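Local coordinates for protein alpha-rhamnosidase (Dictyoglomus thermophilum, PDB 6I60) that probably hydrolyses terminal non-reducing alpha-L-rhamnose residues from alpha-L-rhamnosides, at residues L531-L544 and E584-L596. Numbering follows the deposited sequence.
Sequences LNDIRDAQKENGSL and EHYEGFKKYVEFL. With AE3 (2-(2-ethoxyethoxy)ethanol), chain H.
Gln538 reaches across to helix 586-599 and sets its NE2 2.7 Å from Gly588 O, an almost straight hydrogen bond (166°) with the acceptor in the plane of the amide. Its CG lies anti to the backbone N (chi1 -167°) and the chain runs on extended, giving the length needed to reach a carbonyl that also accepts from Tyr592 N. Gly588, having no side chain, lets the Gln538 amide lie against its backbone, OE1 3.3 Å from Gly588 CA. At the start of the helix, His585 in the N-cap position presents its ring edge to Arg535, with CE1 3.6 Å from Arg535 CB, while its ND1 is hydrogen-bonded to Tyr565 OH. The Arg535 guanidinium, turned only 20° from that ring, grips Asp536 OD2 through NE and NH2 and meets Glu584 OE1 at its edge, NH1 4.0 Å away in a long salt bridge. With an alanine here, Glu584 would probably lose this cation, and Asp536 OD2 both its guanidinium donors, although Asp536 OD1 would still have Arg226. Both segments belong to the six-hairpin glycosidase domain, the helical barrel of bacterial alpha-L-rhamnosidases, where a type I beta turn from Lys539 to Gly542 rests on helix 586-599. Gly542, at a positive phi, lets its CA approach Lys591 O to 3.5 Å. Its carbonyl O meets the Tyr592 ring at the edge, whereas Ser543 OG sits over one face of Phe595, offset toward the rim.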
loop_
_atom_site.group_PDB
_atom_site.type_symbol
_atom_site.label_atom_id
_atom_site.label_comp_id
_atom_site.label_asym_id
_atom_site.label_seq_id
_atom_site.Cartn_x
_atom_site.Cartn_y
_atom_site.Cartn_z
ATOM N N LEU A 531 -7.028 0.187 -7.223
ATOM C CA LEU A 531 -7.772 0.960 -8.212
ATOM C C LEU A 531 -8.818 0.102 -8.906
ATOM O O LEU A 531 -9.891 0.600 -9.269
ATOM C CB LEU A 531 -6.812 1.568 -9.235
ATOM C CG LEU A 531 -6.206 2.919 -8.856
ATOM C CD1 LEU A 531 -5.304 3.436 -9.967
ATOM C CD2 LEU A 531 -7.305 3.921 -8.536
ATOM N N ASN A 532 -8.528 -1.185 -9.096
ATOM C CA ASN A 532 -9.540 -2.094 -9.619
ATOM C C ASN A 532 -10.671 -2.285 -8.617
ATOM O O ASN A 532 -11.838 -2.397 -9.006
ATOM C CB ASN A 532 -8.909 -3.440 -9.976
ATOM C CG ASN A 532 -8.141 -3.395 -11.281
ATOM O OD1 ASN A 532 -8.398 -2.553 -12.142
ATOM N ND2 ASN A 532 -7.188 -4.306 -11.435
ATOM N N ASP A 533 -10.341 -2.337 -7.321
ATOM C CA ASP A 533 -11.370 -2.504 -6.299
ATOM C C ASP A 533 -12.349 -1.338 -6.310
ATOM O O ASP A 533 -13.559 -1.531 -6.140
ATOM C CB ASP A 533 -10.725 -2.647 -4.919
ATOM C CG ASP A 533 -9.972 -3.954 -4.758
ATOM O OD1 ASP A 533 -10.086 -4.823 -5.648
ATOM O OD2 ASP A 533 -9.263 -4.109 -3.740
ATOM N N ILE A 534 -11.841 -0.120 -6.505
ATOM C CA ILE A 534 -12.718 1.039 -6.628
ATOM C C ILE A 534 -13.555 0.938 -7.895
ATOM O O ILE A 534 -14.738 1.301 -7.908
ATOM C CB ILE A 534 -11.885 2.334 -6.593
ATOM C CG1 ILE A 534 -11.139 2.443 -5.263
ATOM C CG2 ILE A 534 -12.766 3.551 -6.821
ATOM C CD1 ILE A 534 -9.726 2.954 -5.401
ATOM N N ARG A 535 -12.960 0.431 -8.978
ATOM C CA ARG A 535 -13.708 0.238 -10.216
ATOM C C ARG A 535 -14.793 -0.818 -10.045
ATOM O O ARG A 535 -15.879 -0.700 -10.625
ATOM C CB ARG A 535 -12.749 -0.145 -11.343
ATOM C CG ARG A 535 -13.395 -0.255 -12.712
ATOM C CD ARG A 535 -12.704 -1.314 -13.554
ATOM N NE ARG A 535 -12.657 -2.608 -12.877
ATOM C CZ ARG A 535 -11.635 -3.457 -12.953
ATOM N NH1 ARG A 535 -10.570 -3.146 -13.681
ATOM N NH2 ARG A 535 -11.679 -4.614 -12.305
ATOM N N ASP A 536 -14.521 -1.853 -9.250
ATOM C CA ASP A 536 -15.487 -2.915 -9.003
ATOM C C ASP A 536 -16.598 -2.499 -8.049
ATOM O O ASP A 536 -17.563 -3.253 -7.881
ATOM C CB ASP A 536 -14.778 -4.157 -8.449
ATOM C CG ASP A 536 -14.174 -5.023 -9.542
ATOM O OD1 ASP A 536 -13.740 -6.154 -9.236
ATOM O OD2 ASP A 536 -14.129 -4.572 -10.707
ATOM N N ALA A 537 -16.490 -1.332 -7.418
ATOM C CA ALA A 537 -17.522 -0.848 -6.516
ATOM C C ALA A 537 -18.181 0.433 -7.003
ATOM O O ALA A 537 -19.037 0.979 -6.297
ATOM C CB ALA A 537 -16.942 -0.627 -5.112
ATOM N N GLN A 538 -17.813 0.924 -8.182
ATOM C CA GLN A 538 -18.430 2.125 -8.726
ATOM C C GLN A 538 -19.849 1.811 -9.185
ATOM O O GLN A 538 -20.061 0.902 -9.994
ATOM C CB GLN A 538 -17.596 2.669 -9.882
ATOM C CG GLN A 538 -17.976 4.075 -10.311
ATOM C CD GLN A 538 -16.990 4.670 -11.292
ATOM O OE1 GLN A 538 -16.298 3.948 -12.010
ATOM N NE2 GLN A 538 -16.918 5.995 -11.326
ATOM N N LYS A 539 -20.819 2.562 -8.668
ATOM C CA LYS A 539 -22.208 2.367 -9.048
ATOM C C LYS A 539 -22.449 2.887 -10.465
ATOM O O LYS A 539 -21.589 3.522 -11.082
ATOM C CB LYS A 539 -23.136 3.063 -8.052
ATOM C CG LYS A 539 -23.363 2.280 -6.767
ATOM C CD LYS A 539 -24.515 2.857 -5.957
ATOM C CE LYS A 539 -25.746 1.969 -6.039
ATOM N NZ LYS A 539 -26.960 2.646 -5.499
ATOM N N GLU A 540 -23.649 2.602 -10.982
ATOM C CA GLU A 540 -23.982 2.997 -12.347
ATOM C C GLU A 540 -24.026 4.512 -12.505
ATOM O O GLU A 540 -23.655 5.033 -13.563
ATOM C CB GLU A 540 -25.318 2.381 -12.764
ATOM C CG GLU A 540 -25.182 1.095 -13.566
ATOM C CD GLU A 540 -25.149 -0.141 -12.685
ATOM O OE1 GLU A 540 -25.248 -1.262 -13.229
ATOM O OE2 GLU A 540 -25.024 0.010 -11.450
ATOM N N ASN A 541 -24.465 5.231 -11.475
ATOM C CA ASN A 541 -24.493 6.689 -11.505
ATOM C C ASN A 541 -23.131 7.313 -11.229
ATOM O O ASN A 541 -23.045 8.538 -11.101
ATOM C CB ASN A 541 -25.514 7.218 -10.496
ATOM C CG ASN A 541 -25.206 6.789 -9.075
ATOM O OD1 ASN A 541 -24.262 6.040 -8.830
ATOM N ND2 ASN A 541 -26.008 7.262 -8.129
ATOM N N GLY A 542 -22.078 6.508 -11.130
ATOM C CA GLY A 542 -20.751 7.014 -10.849
ATOM C C GLY A 542 -20.406 7.136 -9.385
ATOM O O GLY A 542 -19.327 7.649 -9.064
ATOM N N SER A 543 -21.278 6.679 -8.489
ATOM C CA SER A 543 -21.043 6.812 -7.059
ATOM C C SER A 543 -19.956 5.848 -6.592
ATOM O O SER A 543 -19.671 4.827 -7.225
ATOM C CB SER A 543 -22.331 6.555 -6.277
ATOM O OG SER A 543 -23.011 7.766 -5.998
ATOM N N LEU A 544 -19.349 6.186 -5.458
ATOM C CA LEU A 544 -18.323 5.363 -4.838
ATOM C C LEU A 544 -18.609 5.234 -3.350
ATOM O O LEU A 544 -19.180 6.136 -2.731
ATOM C CB LEU A 544 -16.921 5.949 -5.052
ATOM C CG LEU A 544 -16.416 5.976 -6.495
ATOM C CD1 LEU A 544 -15.110 6.749 -6.599
ATOM C CD2 LEU A 544 -16.249 4.562 -7.010
ATOM N N GLU A 584 -7.030 3.331 -18.547
ATOM C CA GLU A 584 -7.810 2.166 -18.144
ATOM C C GLU A 584 -8.978 2.543 -17.239
ATOM O O GLU A 584 -10.020 1.878 -17.268
ATOM C CB GLU A 584 -6.897 1.152 -17.453
ATOM C CG GLU A 584 -7.599 -0.088 -16.941
ATOM C CD GLU A 584 -6.693 -0.950 -16.087
ATOM O OE1 GLU A 584 -7.215 -1.791 -15.323
ATOM O OE2 GLU A 584 -5.457 -0.784 -16.182
ATOM N N HIS A 585 -8.834 3.603 -16.440
ATOM C CA HIS A 585 -9.873 4.029 -15.509
ATOM C C HIS A 585 -10.464 5.389 -15.873
ATOM O O HIS A 585 -11.148 6.003 -15.047
ATOM C CB HIS A 585 -9.326 4.064 -14.080
ATOM C CG HIS A 585 -9.029 2.713 -13.509
ATOM N ND1 HIS A 585 -10.012 1.871 -13.035
ATOM C CD2 HIS A 585 -7.856 2.061 -13.325
ATOM C CE1 HIS A 585 -9.458 0.757 -12.590
ATOM N NE2 HIS A 585 -8.152 0.847 -12.755
ATOM N N TYR A 586 -10.221 5.870 -17.096
ATOM C CA TYR A 586 -10.661 7.215 -17.460
ATOM C C TYR A 586 -12.181 7.325 -17.474
ATOM O O TYR A 586 -12.737 8.339 -17.037
ATOM C CB TYR A 586 -10.086 7.615 -18.818
ATOM C CG TYR A 586 -10.419 9.036 -19.209
ATOM C CD1 TYR A 586 -11.467 9.310 -20.081
ATOM C CD2 TYR A 586 -9.696 10.106 -18.698
ATOM C CE1 TYR A 586 -11.781 10.608 -20.435
ATOM C CE2 TYR A 586 -10.001 11.411 -19.048
ATOM C CZ TYR A 586 -11.046 11.654 -19.918
ATOM O OH TYR A 586 -11.360 12.946 -20.274
ATOM N N GLU A 587 -12.869 6.297 -17.978
ATOM C CA GLU A 587 -14.329 6.326 -17.983
ATOM C C GLU A 587 -14.892 6.358 -16.568
ATOM O O GLU A 587 -15.917 7.004 -16.323
ATOM C CB GLU A 587 -14.875 5.123 -18.751
ATOM C CG GLU A 587 -15.015 5.361 -20.247
ATOM C CD GLU A 587 -16.104 4.511 -20.875
ATOM O OE1 GLU A 587 -16.540 3.529 -20.236
ATOM O OE2 GLU A 587 -16.525 4.828 -22.008
ATOM N N GLY A 588 -14.238 5.674 -15.626
ATOM C CA GLY A 588 -14.658 5.762 -14.239
ATOM C C GLY A 588 -14.479 7.149 -13.657
ATOM O O GLY A 588 -15.280 7.582 -12.823
ATOM N N PHE A 589 -13.436 7.863 -14.084
ATOM C CA PHE A 589 -13.244 9.237 -13.631
ATOM C C PHE A 589 -14.346 10.140 -14.168
ATOM O O PHE A 589 -14.908 10.960 -13.433
ATOM C CB PHE A 589 -11.875 9.761 -14.070
ATOM C CG PHE A 589 -10.721 8.872 -13.695
ATOM C CD1 PHE A 589 -10.807 7.996 -12.624
ATOM C CD2 PHE A 589 -9.538 8.924 -14.416
ATOM C CE1 PHE A 589 -9.741 7.188 -12.287
ATOM C CE2 PHE A 589 -8.470 8.119 -14.082
ATOM C CZ PHE A 589 -8.572 7.251 -13.018
ATOM N N LYS A 590 -14.664 10.003 -15.460
ATOM C CA LYS A 590 -15.715 10.817 -16.059
ATOM C C LYS A 590 -17.067 10.535 -15.422
ATOM O O LYS A 590 -17.907 11.437 -15.321
ATOM C CB LYS A 590 -15.775 10.567 -17.566
ATOM C CG LYS A 590 -15.214 11.697 -18.419
ATOM C CD LYS A 590 -15.560 11.504 -19.890
ATOM C CE LYS A 590 -16.529 12.573 -20.381
ATOM N NZ LYS A 590 -16.826 12.444 -21.840
ATOM N N LYS A 591 -17.291 9.297 -14.979
ATOM C CA LYS A 591 -18.576 8.947 -14.385
ATOM C C LYS A 591 -18.705 9.491 -12.967
ATOM O O LYS A 591 -19.785 9.947 -12.575
ATOM C CB LYS A 591 -18.765 7.430 -14.396
ATOM C CG LYS A 591 -20.218 6.996 -14.495
ATOM C CD LYS A 591 -20.334 5.504 -14.755
ATOM C CE LYS A 591 -20.380 5.201 -16.245
ATOM N NZ LYS A 591 -20.969 3.861 -16.513
ATOM N N TYR A 592 -17.622 9.454 -12.184
ATOM C CA TYR A 592 -17.693 9.986 -10.828
ATOM C C TYR A 592 -17.821 11.503 -10.838
ATOM O O TYR A 592 -18.614 12.071 -10.077
ATOM C CB TYR A 592 -16.470 9.567 -10.012
ATOM C CG TYR A 592 -16.376 10.320 -8.703
ATOM C CD1 TYR A 592 -17.271 10.067 -7.671
ATOM C CD2 TYR A 592 -15.418 11.307 -8.511
ATOM C CE1 TYR A 592 -17.204 10.761 -6.477
ATOM C CE2 TYR A 592 -15.341 12.006 -7.318
ATOM C CZ TYR A 592 -16.237 11.728 -6.306
ATOM O OH TYR A 592 -16.168 12.421 -5.117
ATOM N N VAL A 593 -17.037 12.179 -11.682
ATOM C CA VAL A 593 -17.165 13.626 -11.810
ATOM C C VAL A 593 -18.564 13.996 -12.280
ATOM O O VAL A 593 -19.122 15.017 -11.858
ATOM C CB VAL A 593 -16.071 14.167 -12.753
ATOM C CG1 VAL A 593 -16.357 15.608 -13.152
ATOM C CG2 VAL A 593 -14.710 14.055 -12.084
ATOM N N GLU A 594 -19.164 13.165 -13.137
ATOM C CA GLU A 594 -20.551 13.385 -13.535
ATOM C C GLU A 594 -21.486 13.307 -12.334
ATOM O O GLU A 594 -22.450 14.075 -12.239
ATOM C CB GLU A 594 -20.957 12.365 -14.599
ATOM C CG GLU A 594 -22.003 12.870 -15.578
ATOM C CD GLU A 594 -21.649 14.225 -16.161
ATOM O OE1 GLU A 594 -22.551 15.085 -16.248
ATOM O OE2 GLU A 594 -20.470 14.428 -16.531
ATOM N N PHE A 595 -21.215 12.385 -11.406
ATOM C CA PHE A 595 -22.044 12.284 -10.210
ATOM C C PHE A 595 -21.835 13.480 -9.290
ATOM O O PHE A 595 -22.786 13.963 -8.665
ATOM C CB PHE A 595 -21.749 10.985 -9.462
ATOM C CG PHE A 595 -22.406 10.911 -8.115
ATOM C CD1 PHE A 595 -21.673 11.112 -6.957
ATOM C CD2 PHE A 595 -23.762 10.655 -8.006
ATOM C CE1 PHE A 595 -22.279 11.053 -5.717
ATOM C CE2 PHE A 595 -24.373 10.593 -6.768
ATOM C CZ PHE A 595 -23.630 10.794 -5.623
ATOM N N LEU A 596 -20.595 13.962 -9.183
ATOM C CA LEU A 596 -20.342 15.156 -8.384
ATOM C C LEU A 596 -21.025 16.377 -8.981
ATOM O O LEU A 596 -21.484 17.253 -8.239
ATOM C CB LEU A 596 -18.837 15.396 -8.255
ATOM C CG LEU A 596 -18.325 15.764 -6.862
ATOM C CD1 LEU A 596 -19.053 14.967 -5.793
ATOM C CD2 LEU A 596 -16.825 15.538 -6.770
HETATM C C2 AE3 H . -25.263 -0.526 -3.205
HETATM O O2 AE3 H . -26.030 0.655 -3.084
HETATM C C3 AE3 H . -27.149 0.515 -2.233
HETATM C C4 AE3 H . -28.085 1.685 -2.464
HETATM O O3 AE3 H . -27.347 2.887 -2.388
HETATM C C5 AE3 H . -28.159 4.044 -2.430
HETATM C C6 AE3 H . -27.319 5.257 -2.080
HETATM O O4 AE3 H . -28.176 6.367 -1.848
HETATM O O HOH W 1 -10.591 -1.001 -15.984
#